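Local coordinates for nitronate monooxygenase family protein (Pseudomonas aeruginosa, PDB 4QIT) that uses FMN and molecular oxygen to catalyse the oxidative denitrification of alkyl nitronates, with the toxin propionate 3-nitronate as its best substrate, at residues V74-H79 / L116-D121. The protein carries 1 engineered substitution. Sequence-based numbering, arbitrary orientation.
Sequences VNLFCH and LSFLED. With FMN (flavin mononucleotide), chain C; NIE (nitroethane), chain D.
The CA atoms come nearest at Cys-78 and Ser-117, 4.9 Å apart, where the chain leaving strand 72-77 meets the loop 116-121. Phe-118 N donates a hydrogen bond of 3.0 Å to Phe-77 O, and a water joins that same carbonyl oxygen to Leu-116 O, so Phe-77 O accepts two bonds at the strand's end. Ser-117 supplies the second direct bond: its OG, anti to the backbone N (chi1 177°), donates to a lone pair of His-79 O at 2.6 Å. The same OG accepts from Leu-119 N, closing an ST turn, while Ser-117 N is bonded to the anti lone pair of Glu-120 OE1; the serine is thus bonded to both segments.

Ser-117 CB sits over the centre of the His-79 imidazole, a CH-pi contact of 3.6 Å to the ring centroid and 13° off the normal. His-79 CG lies between the backbone N and the carbonyl carbon (chi1 50°), and the ring it carries lies against Ser-117. NE2 is hydrogen-bonded to Tyr-115 O, just before the segment, and a water at the ring edge lies between NE2 and Glu-120 OE1. On the apolar side, Leu-76 CD2 rests 3.7 Å from CD1 of the Phe-118 ring, and Cys-78 SG packs against Leu-119 CD2.

The side chains of Asn-75 and Phe-77 turn to the flavin and nitroethane pocket. Asn-75 OD1 accepts from FMN N3 at 3.1 Å, and the Phe-77 ring presents its edge to that flavin nitrogen while its CZ approaches nitroethane C1 at 3.2 Å.

In this TIM barrel, strand 72-77 runs parallel between strands 45-48 and 135-139, and the contact joins its C-terminal end, beside the flavin, to the loop preceding helix 124-131. Leu-124 of that helix touches both Leu-76 and Phe-118, continuing their hydrophobic packing between barrel and helix.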
loop_
_atom_site.group_PDB
_atom_site.type_symbol
_atom_site.label_atom_id
_atom_site.label_comp_id
_atom_site.label_asym_id
_atom_site.label_seq_id
_atom_site.Cartn_x
_atom_site.Cartn_y
_atom_site.Cartn_z
ATOM N N VAL A 74 23.739 0.013 -12.473
ATOM C CA VAL A 74 23.610 1.320 -13.106
ATOM C C VAL A 74 22.186 1.478 -13.615
ATOM O O VAL A 74 21.710 0.649 -14.395
ATOM C CB VAL A 74 24.623 1.495 -14.253
ATOM C CG1 VAL A 74 24.407 2.824 -14.956
ATOM C CG2 VAL A 74 26.043 1.409 -13.699
ATOM N N ASN A 75 21.502 2.526 -13.163
ATOM C CA ASN A 75 20.071 2.677 -13.421
ATOM C C ASN A 75 19.760 3.799 -14.410
ATOM O O ASN A 75 20.333 4.899 -14.330
ATOM C CB ASN A 75 19.357 2.913 -12.092
ATOM C CG ASN A 75 17.862 3.105 -12.237
ATOM O OD1 ASN A 75 17.380 4.236 -12.314
ATOM N ND2 ASN A 75 17.119 2.003 -12.258
ATOM N N LEU A 76 18.837 3.513 -15.328
ATOM C CA LEU A 76 18.377 4.500 -16.303
ATOM C C LEU A 76 16.856 4.563 -16.348
ATOM O O LEU A 76 16.174 3.532 -16.313
ATOM C CB LEU A 76 18.924 4.178 -17.704
ATOM C CG LEU A 76 20.456 4.236 -17.820
ATOM C CD1 LEU A 76 21.081 2.869 -17.565
ATOM C CD2 LEU A 76 20.907 4.803 -19.163
ATOM N N PHE A 77 16.326 5.776 -16.446
ATOM C CA PHE A 77 14.893 5.945 -16.646
ATOM C C PHE A 77 14.529 5.562 -18.074
ATOM O O PHE A 77 15.266 5.867 -19.016
ATOM C CB PHE A 77 14.472 7.390 -16.399
ATOM C CG PHE A 77 14.682 7.865 -14.981
ATOM C CD1 PHE A 77 15.095 6.992 -13.983
ATOM C CD2 PHE A 77 14.443 9.187 -14.658
ATOM C CE1 PHE A 77 15.288 7.447 -12.688
ATOM C CE2 PHE A 77 14.622 9.651 -13.369
ATOM C CZ PHE A 77 15.052 8.777 -12.379
ATOM N N CYS A 78 13.387 4.902 -18.227
ATOM C CA CYS A 78 12.939 4.397 -19.518
ATOM C C CYS A 78 11.475 4.782 -19.711
ATOM O O CYS A 78 10.647 3.986 -20.171
ATOM C CB CYS A 78 13.100 2.875 -19.548
ATOM S SG CYS A 78 13.110 2.144 -21.204
ATOM N N HIS A 79 11.160 6.011 -19.326
ATOM C CA HIS A 79 9.821 6.563 -19.505
ATOM C C HIS A 79 9.517 6.824 -20.987
ATOM O O HIS A 79 10.426 6.853 -21.825
ATOM C CB HIS A 79 9.690 7.868 -18.710
ATOM C CG HIS A 79 10.807 8.841 -18.959
ATOM N ND1 HIS A 79 12.085 8.647 -18.482
ATOM C CD2 HIS A 79 10.820 10.021 -19.623
ATOM C CE1 HIS A 79 12.843 9.669 -18.845
ATOM N NE2 HIS A 79 12.106 10.514 -19.537
ATOM N N LEU A 116 16.470 12.723 -20.250
ATOM C CA LEU A 116 16.228 11.983 -21.480
ATOM C C LEU A 116 16.012 10.516 -21.164
ATOM O O LEU A 116 16.787 9.900 -20.424
ATOM C CB LEU A 116 17.379 12.151 -22.472
ATOM C CG LEU A 116 17.676 13.573 -22.936
ATOM C CD1 LEU A 116 18.845 13.572 -23.914
ATOM C CD2 LEU A 116 16.446 14.198 -23.564
ATOM N N SER A 117 14.940 9.960 -21.709
ATOM C CA SER A 117 14.664 8.545 -21.577
ATOM C C SER A 117 15.691 7.723 -22.341
ATOM O O SER A 117 16.275 8.195 -23.323
ATOM C CB SER A 117 13.271 8.241 -22.118
ATOM O OG SER A 117 13.014 6.851 -22.070
ATOM N N PHE A 118 15.898 6.491 -21.884
ATOM C CA PHE A 118 16.718 5.512 -22.580
ATOM C C PHE A 118 16.168 5.334 -23.991
ATOM O O PHE A 118 16.915 5.044 -24.933
ATOM C CB PHE A 118 16.673 4.187 -21.812
ATOM C CG PHE A 118 17.698 3.172 -22.261
ATOM C CD1 PHE A 118 19.057 3.390 -22.049
ATOM C CD2 PHE A 118 17.296 1.984 -22.862
ATOM C CE1 PHE A 118 19.996 2.446 -22.450
ATOM C CE2 PHE A 118 18.234 1.036 -23.262
ATOM C CZ PHE A 118 19.581 1.268 -23.055
ATOM N N LEU A 119 14.863 5.533 -24.136
ATOM C CA LEU A 119 14.194 5.379 -25.428
ATOM C C LEU A 119 14.458 6.522 -26.404
ATOM O O LEU A 119 14.131 6.405 -27.587
ATOM C CB LEU A 119 12.689 5.209 -25.221
ATOM C CG LEU A 119 12.308 4.062 -24.286
ATOM C CD1 LEU A 119 10.808 3.977 -24.144
ATOM C CD2 LEU A 119 12.870 2.740 -24.792
ATOM N N GLU A 120 15.036 7.623 -25.926
ATOM C CA GLU A 120 15.273 8.775 -26.803
ATOM C C GLU A 120 16.727 9.244 -26.896
ATOM O O GLU A 120 17.038 10.112 -27.710
ATOM C CB GLU A 120 14.376 9.954 -26.406
ATOM C CG GLU A 120 14.787 10.637 -25.115
ATOM C CD GLU A 120 13.737 11.602 -24.615
ATOM O OE1 GLU A 120 13.364 11.518 -23.424
ATOM O OE2 GLU A 120 13.271 12.454 -25.399
ATOM N N ASP A 121 17.615 8.688 -26.077
ATOM C CA ASP A 121 19.032 9.047 -26.152
ATOM C C ASP A 121 19.834 7.851 -26.651
ATOM O O ASP A 121 20.181 6.966 -25.877
ATOM C CB ASP A 121 19.565 9.510 -24.789
ATOM C CG ASP A 121 20.998 10.038 -24.860
ATOM O OD1 ASP A 121 21.677 9.845 -25.895
ATOM O OD2 ASP A 121 21.455 10.654 -23.871
HETATM N N1 FMN C . 14.285 4.339 -8.529
HETATM C C2 FMN C . 14.834 4.452 -9.799
HETATM O O2 FMN C . 14.601 3.580 -10.627
HETATM N N3 FMN C . 15.657 5.502 -10.138
HETATM C C4 FMN C . 15.910 6.477 -9.196
HETATM O O4 FMN C . 16.626 7.440 -9.455
HETATM C C4A FMN C . 15.355 6.375 -7.933
HETATM N N5 FMN C . 15.624 7.364 -7.023
HETATM C C5A FMN C . 15.114 7.296 -5.750
HETATM C C6 FMN C . 15.427 8.314 -4.860
HETATM C C7 FMN C . 14.949 8.286 -3.565
HETATM C C7M FMN C . 15.351 9.411 -2.655
HETATM C C8 FMN C . 14.123 7.238 -3.158
HETATM C C8M FMN C . 13.580 7.205 -1.758
HETATM C C9 FMN C . 13.806 6.217 -4.061
HETATM C C9A FMN C . 14.304 6.235 -5.369
HETATM N N10 FMN C . 14.013 5.229 -6.292
HETATM C C10 FMN C . 14.538 5.309 -7.580
HETATM C "C1'" FMN C . 13.109 4.084 -5.910
HETATM C "C2'" FMN C . 13.864 2.864 -5.412
HETATM O "O2'" FMN C . 14.447 2.198 -6.503
HETATM C "C3'" FMN C . 12.927 1.887 -4.716
HETATM O "O3'" FMN C . 11.748 1.662 -5.459
HETATM C "C4'" FMN C . 12.529 2.496 -3.391
HETATM O "O4'" FMN C . 13.627 3.207 -2.848
HETATM C "C5'" FMN C . 12.155 1.376 -2.435
HETATM O "O5'" FMN C . 11.441 2.006 -1.416
HETATM P P FMN C . 12.090 2.281 0.010
HETATM O O1P FMN C . 13.235 1.329 0.234
HETATM O O2P FMN C . 10.988 2.140 1.015
HETATM O O3P FMN C . 12.602 3.681 -0.063
HETATM N N3 NIE D . 13.056 9.601 -7.626
HETATM C C1 NIE D . 12.953 9.234 -9.968
HETATM C C2 NIE D . 13.708 9.913 -8.848
HETATM O O4 NIE D . 12.726 8.439 -7.408
HETATM O O5 NIE D . 12.461 10.610 -6.926
HETATM O O HOH W 1 17.631 7.513 -19.159
HETATM O O HOH W 2 11.800 12.668 -21.662
#